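Local coordinates for PrgZ (Enterococcus faecalis, PDB 4FAJ), which acts as a membrane-anchored, extracellular pheromone receptor that binds peptide and belongs to the family of bacterial solute-binding proteins, probably linked to peptide transport, at residues Thr63-Thr68 with Gly290-Ala295; Lys309-Thr314 with Gly534-Glu539. All coordinates share one frame; numbering follows the deposited sequence.

Contact 1: residues Thr63-Thr68 with Gly290-Ala295; sequences TLTAGT and GQLDEA
Two carboxylates carry this contact, one at each end of the paired part. The carboxylate of Glu294 takes two bonds on OE1. The backbone N of Thr65 comes to the anti lone pair of Glu294 OE1, at 2.7 Å and nearly straight (165°). The hydroxyl OG1 of Thr65 reaches the same oxygen from above the carboxylate plane, donating to Glu294 OE1 over 2.9 Å. CB of Leu64 also touches Glu294 OE1, at 3.4 Å. The other oxygen, OE2, faces Lys537 in a long, weak ion pair and lies close to the like charge of Glu539. The two donors and the lysine would tend to keep Glu294 charged, while Glu539 would work against this. Glu294 is buried. Its CG sits in the crowded position between backbone N and carbonyl carbon (chi1 69°), and the chain is extended from there, so the acid spans the gap to the strand. Asp293 works at the other end with one bond: its OD2 receives the backbone N of Thr63 on the anti lone pair, at 2.9 Å, while OD1 forms a salt bridge with Lys542.

Strand 61-66 is an outermost strand of a four-stranded mixed sheet. Residues 290-295 leave helix 280-288 through a Schellman motif at Gly290 and lead into strand 294-297 of another sheet. The contact therefore joins two sheets of the solute-binding protein fold, mostly through side chains. One bond between backbones crosses it: Asp293 N donates to Thr63 O at 2.8 Å, nearly along the C=O axis.

Beside the polar groups lies a small apolar patch. Leu292 and Thr63 cross at about a right angle, with CD2 of Leu292 against CG2 of Thr63 at 3.6 Å. The other branch, Leu292 CD1, meets CG2 of Thr65 at 3.9 Å.

Contact 2: residues Lys309-Thr314 with Gly534-Glu539; sequences KEYSTT and GTAKLE
Residues 311-314 of strand 311-324 pair antiparallel with residues 534-539 of strand 528-539 in a mixed sheet, and the axes of the two segments come within 4.5 Å. Just before the strand, Glu310 O accepts from Glu539 N at 3.0 Å. The Glu310 side chain lies along Glu539 O, and its OE1 is bonded to Tyr287. Tyr311 faces Leu538 in a non-hydrogen-bonded pair. Its CG is anti to the backbone N (chi1 -180°), which carries the ring along the strand to Ala536. There Tyr311 OH meets Ala536 CB at 3.6 Å. Leu297 of strand 294-297 also packs on Tyr311 and Leu538. Ser312 and Lys537 exchange both backbone bonds, each nearly along its C=O axis. On their side of the sheet, Lys537 NZ bridges to Glu539 OE1 and also bonds to Tyr555. Thr313 stands beside Ala536 in a second non-hydrogen-bonded pair, with CB to CB at 4.1 Å, and its OG1 bonds to Asn358 O. Thr314 and Thr535 exchange both bonds; Thr535 N to Thr314 O is straight at the hydrogen (177°), though the donor lies above the carbonyl plane. One water donates to Thr535 O at 2.9 Å and is hydrogen-bonded to Ser312 OG at 3.0 Å and Thr314 OG1 at 2.7 Å.

From the N terminus, the chain first runs through strand 61-66. It returns more than 220 residues later, at 290-295, where contact 1 closes the first long loop. Helix 299-305 follows, and strand 311-324 then opens contact 2. That loop closes only near the C-terminal end, with strand 528-539. The two loops come in series, so they neither nest nor cross. Their centres lie about 13 Å apart. Strand 294-297 pairs antiparallel with strand 528-539, and Ala295 O probably accepts from Leu538 N at 2.9 Å. Contact 1 ties the sheet of strand 61-66 to the chain entering the sheet of strands 311-324 and 528-539; contact 2 joins these two strands inside that sheet.

Contact 1: residues Thr63-Thr68 with Gly290-Ala295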
loop_
_atom_site.group_PDB
_atom_site.type_symbol
_atom_site.label_atom_id
_atom_site.label_comp_id
_atom_site.label_asym_id
_atom_site.label_seq_id
_atom_site.Cartn_x
_atom_site.Cartn_y
_atom_site.Cartn_z
ATOM N N THR A 63 23.499 3.675 2.638
ATOM C CA THR A 63 22.574 3.712 3.757
ATOM C C THR A 63 21.394 4.587 3.346
ATOM O O THR A 63 21.562 5.775 3.071
ATOM C CB THR A 63 23.248 4.248 5.028
ATOM O OG1 THR A 63 24.353 3.400 5.358
ATOM C CG2 THR A 63 22.271 4.270 6.190
ATOM N N LEU A 64 20.216 3.975 3.293
ATOM C CA LEU A 64 18.991 4.629 2.843
ATOM C C LEU A 64 18.006 4.722 4.006
ATOM O O LEU A 64 18.310 4.300 5.116
ATOM C CB LEU A 64 18.372 3.848 1.676
ATOM C CG LEU A 64 19.298 3.533 0.483
ATOM C CD1 LEU A 64 18.553 2.713 -0.572
ATOM C CD2 LEU A 64 19.882 4.795 -0.139
ATOM N N THR A 65 16.824 5.279 3.753
ATOM C CA THR A 65 15.888 5.554 4.826
ATOM C C THR A 65 14.565 4.828 4.645
ATOM O O THR A 65 14.210 4.406 3.544
ATOM C CB THR A 65 15.623 7.070 4.971
ATOM O OG1 THR A 65 14.975 7.566 3.798
ATOM C CG2 THR A 65 16.925 7.819 5.181
ATOM N N ALA A 66 13.832 4.728 5.747
ATOM C CA ALA A 66 12.529 4.065 5.794
ATOM C C ALA A 66 11.657 4.869 6.748
ATOM O O ALA A 66 12.184 5.565 7.627
ATOM C CB ALA A 66 12.686 2.624 6.301
ATOM N N GLY A 67 10.339 4.763 6.594
ATOM C CA GLY A 67 9.400 5.541 7.417
ATOM C C GLY A 67 8.945 4.849 8.696
ATOM O O GLY A 67 8.537 5.516 9.648
ATOM N N THR A 68 9.000 3.511 8.718
ATOM C CA THR A 68 8.608 2.721 9.895
ATOM C C THR A 68 9.490 1.481 9.998
ATOM O O THR A 68 10.174 1.147 9.035
ATOM C CB THR A 68 7.140 2.214 9.809
ATOM O OG1 THR A 68 7.060 1.127 8.873
ATOM C CG2 THR A 68 6.144 3.331 9.413
ATOM N N GLY A 290 27.181 13.017 5.607
ATOM C CA GLY A 290 27.543 11.792 4.875
ATOM C C GLY A 290 27.201 10.498 5.615
ATOM O O GLY A 290 27.756 9.428 5.310
ATOM N N GLN A 291 26.300 10.590 6.589
ATOM C CA GLN A 291 25.875 9.421 7.371
ATOM C C GLN A 291 24.599 8.776 6.822
ATOM O O GLN A 291 24.225 7.692 7.252
ATOM C CB GLN A 291 25.664 9.808 8.837
ATOM C CG GLN A 291 26.926 10.258 9.537
ATOM C CD GLN A 291 28.021 9.222 9.435
ATOM O OE1 GLN A 291 29.047 9.450 8.805
ATOM N NE2 GLN A 291 27.788 8.060 10.024
ATOM N N LEU A 292 23.929 9.455 5.900
ATOM C CA LEU A 292 22.817 8.886 5.159
ATOM C C LEU A 292 22.980 9.290 3.700
ATOM O O LEU A 292 23.472 10.384 3.413
ATOM C CB LEU A 292 21.476 9.422 5.687
ATOM C CG LEU A 292 20.876 8.839 6.971
ATOM C CD1 LEU A 292 19.576 9.603 7.387
ATOM C CD2 LEU A 292 20.582 7.354 6.837
ATOM N N ASP A 293 22.545 8.425 2.788
ATOM C CA ASP A 293 22.632 8.709 1.355
ATOM C C ASP A 293 21.296 9.212 0.772
ATOM O O ASP A 293 21.203 9.539 -0.406
ATOM C CB ASP A 293 23.147 7.469 0.614
ATOM C CG ASP A 293 24.550 7.072 1.060
ATOM O OD1 ASP A 293 25.417 7.961 1.091
ATOM O OD2 ASP A 293 24.796 5.885 1.384
ATOM N N GLU A 294 20.265 9.282 1.605
ATOM C CA GLU A 294 19.026 9.967 1.247
ATOM C C GLU A 294 18.392 10.527 2.515
ATOM O O GLU A 294 18.728 10.098 3.619
ATOM C CB GLU A 294 18.052 9.021 0.525
ATOM C CG GLU A 294 17.476 7.956 1.395
ATOM C CD GLU A 294 16.474 7.058 0.689
ATOM O OE1 GLU A 294 15.880 6.203 1.379
ATOM O OE2 GLU A 294 16.275 7.190 -0.537
ATOM N N ALA A 295 17.517 11.511 2.343
ATOM C CA ALA A 295 16.808 12.143 3.443
ATOM C C ALA A 295 15.425 12.576 2.986
ATOM O O ALA A 295 15.304 13.302 1.998
ATOM C CB ALA A 295 17.592 13.349 3.967
#

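Contact 2: residues Lys309-Thr314 with Gly534-Glu539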
loop_
_atom_site.group_PDB
_atom_site.type_symbol
_atom_site.label_atom_id
_atom_site.label_comp_id
_atom_site.label_asym_id
_atom_site.label_seq_id
_atom_site.Cartn_x
_atom_site.Cartn_y
_atom_site.Cartn_z
ATOM N N LYS A 309 20.468 20.813 -5.857
ATOM C CA LYS A 309 20.722 19.954 -7.012
ATOM C C LYS A 309 20.350 18.497 -6.743
ATOM O O LYS A 309 20.090 17.756 -7.673
ATOM C CB LYS A 309 22.184 20.054 -7.464
ATOM C CG LYS A 309 23.185 19.520 -6.461
ATOM C CD LYS A 309 24.628 19.718 -6.917
ATOM C CE LYS A 309 25.589 19.087 -5.914
ATOM N NZ LYS A 309 25.384 19.600 -4.537
ATOM N N GLU A 310 20.329 18.096 -5.470
ATOM C CA GLU A 310 20.029 16.713 -5.096
ATOM C C GLU A 310 18.574 16.495 -4.631
ATOM O O GLU A 310 18.227 15.403 -4.202
ATOM C CB GLU A 310 21.040 16.238 -4.045
ATOM C CG GLU A 310 22.413 15.997 -4.662
ATOM C CD GLU A 310 23.496 15.630 -3.663
ATOM O OE1 GLU A 310 23.380 15.972 -2.463
ATOM O OE2 GLU A 310 24.480 14.993 -4.095
ATOM N N TYR A 311 17.746 17.529 -4.755
ATOM C CA TYR A 311 16.312 17.474 -4.426
ATOM C C TYR A 311 15.505 16.837 -5.560
ATOM O O TYR A 311 15.757 17.105 -6.737
ATOM C CB TYR A 311 15.782 18.901 -4.185
ATOM C CG TYR A 311 14.298 18.992 -3.828
ATOM C CD1 TYR A 311 13.323 19.176 -4.813
ATOM C CD2 TYR A 311 13.875 18.905 -2.499
ATOM C CE1 TYR A 311 11.955 19.273 -4.479
ATOM C CE2 TYR A 311 12.525 18.996 -2.158
ATOM C CZ TYR A 311 11.567 19.178 -3.150
ATOM O OH TYR A 311 10.229 19.269 -2.785
ATOM N N SER A 312 14.519 16.014 -5.209
ATOM C CA SER A 312 13.503 15.594 -6.184
ATOM C C SER A 312 12.159 15.422 -5.485
ATOM O O SER A 312 12.123 15.148 -4.298
ATOM C CB SER A 312 13.912 14.288 -6.865
ATOM O OG SER A 312 13.913 13.207 -5.944
ATOM N N THR A 313 11.065 15.622 -6.215
ATOM C CA THR A 313 9.749 15.212 -5.735
ATOM C C THR A 313 9.058 14.403 -6.821
ATOM O O THR A 313 9.138 14.744 -8.000
ATOM C CB THR A 313 8.865 16.398 -5.308
ATOM O OG1 THR A 313 7.611 15.901 -4.801
ATOM C CG2 THR A 313 8.598 17.326 -6.466
ATOM N N THR A 314 8.372 13.345 -6.401
ATOM C CA THR A 314 7.768 12.383 -7.313
ATOM C C THR A 314 6.364 12.076 -6.807
ATOM O O THR A 314 6.202 11.682 -5.652
ATOM C CB THR A 314 8.584 11.076 -7.372
ATOM O OG1 THR A 314 9.970 11.374 -7.574
ATOM C CG2 THR A 314 8.075 10.157 -8.528
ATOM N N GLY A 534 3.027 13.275 -2.463
ATOM C CA GLY A 534 4.285 13.461 -3.180
ATOM C C GLY A 534 5.449 13.108 -2.261
ATOM O O GLY A 534 5.457 13.512 -1.099
ATOM N N THR A 535 6.423 12.369 -2.795
ATOM C CA THR A 535 7.603 11.930 -2.060
ATOM C C THR A 535 8.775 12.835 -2.426
ATOM O O THR A 535 9.249 12.800 -3.574
ATOM C CB THR A 535 7.956 10.460 -2.407
ATOM O OG1 THR A 535 6.856 9.607 -2.051
ATOM C CG2 THR A 535 9.224 9.995 -1.672
ATOM N N ALA A 536 9.209 13.657 -1.470
ATOM C CA ALA A 536 10.317 14.593 -1.676
ATOM C C ALA A 536 11.481 14.186 -0.818
ATOM O O ALA A 536 11.312 13.745 0.323
ATOM C CB ALA A 536 9.918 16.019 -1.352
ATOM N N LYS A 537 12.674 14.362 -1.363
ATOM C CA LYS A 537 13.875 13.893 -0.692
ATOM C C LYS A 537 15.127 14.466 -1.304
ATOM O O LYS A 537 15.108 14.931 -2.437
ATOM C CB LYS A 537 13.946 12.361 -0.767
ATOM C CG LYS A 537 14.133 11.800 -2.167
ATOM C CD LYS A 537 13.980 10.293 -2.144
ATOM C CE LYS A 537 14.316 9.648 -3.461
ATOM N NZ LYS A 537 14.388 8.149 -3.280
ATOM N N LEU A 538 16.212 14.421 -0.537
ATOM C CA LEU A 538 17.546 14.603 -1.061
ATOM C C LEU A 538 18.096 13.224 -1.357
ATOM O O LEU A 538 17.831 12.286 -0.616
ATOM C CB LEU A 538 18.436 15.290 -0.031
ATOM C CG LEU A 538 17.981 16.673 0.425
ATOM C CD1 LEU A 538 18.849 17.178 1.586
ATOM C CD2 LEU A 538 17.999 17.646 -0.759
ATOM N N GLU A 539 18.865 13.085 -2.433
ATOM C CA GLU A 539 19.543 11.821 -2.708
ATOM C C GLU A 539 20.925 12.091 -3.274
ATOM O O GLU A 539 21.085 12.927 -4.153
ATOM C CB GLU A 539 18.709 10.953 -3.658
ATOM C CG GLU A 539 19.329 9.595 -3.945
ATOM C CD GLU A 539 18.329 8.602 -4.501
ATOM O OE1 GLU A 539 17.441 8.169 -3.740
ATOM O OE2 GLU A 539 18.434 8.259 -5.700
HETATM O O HOH W 1 11.362 11.862 -5.307
#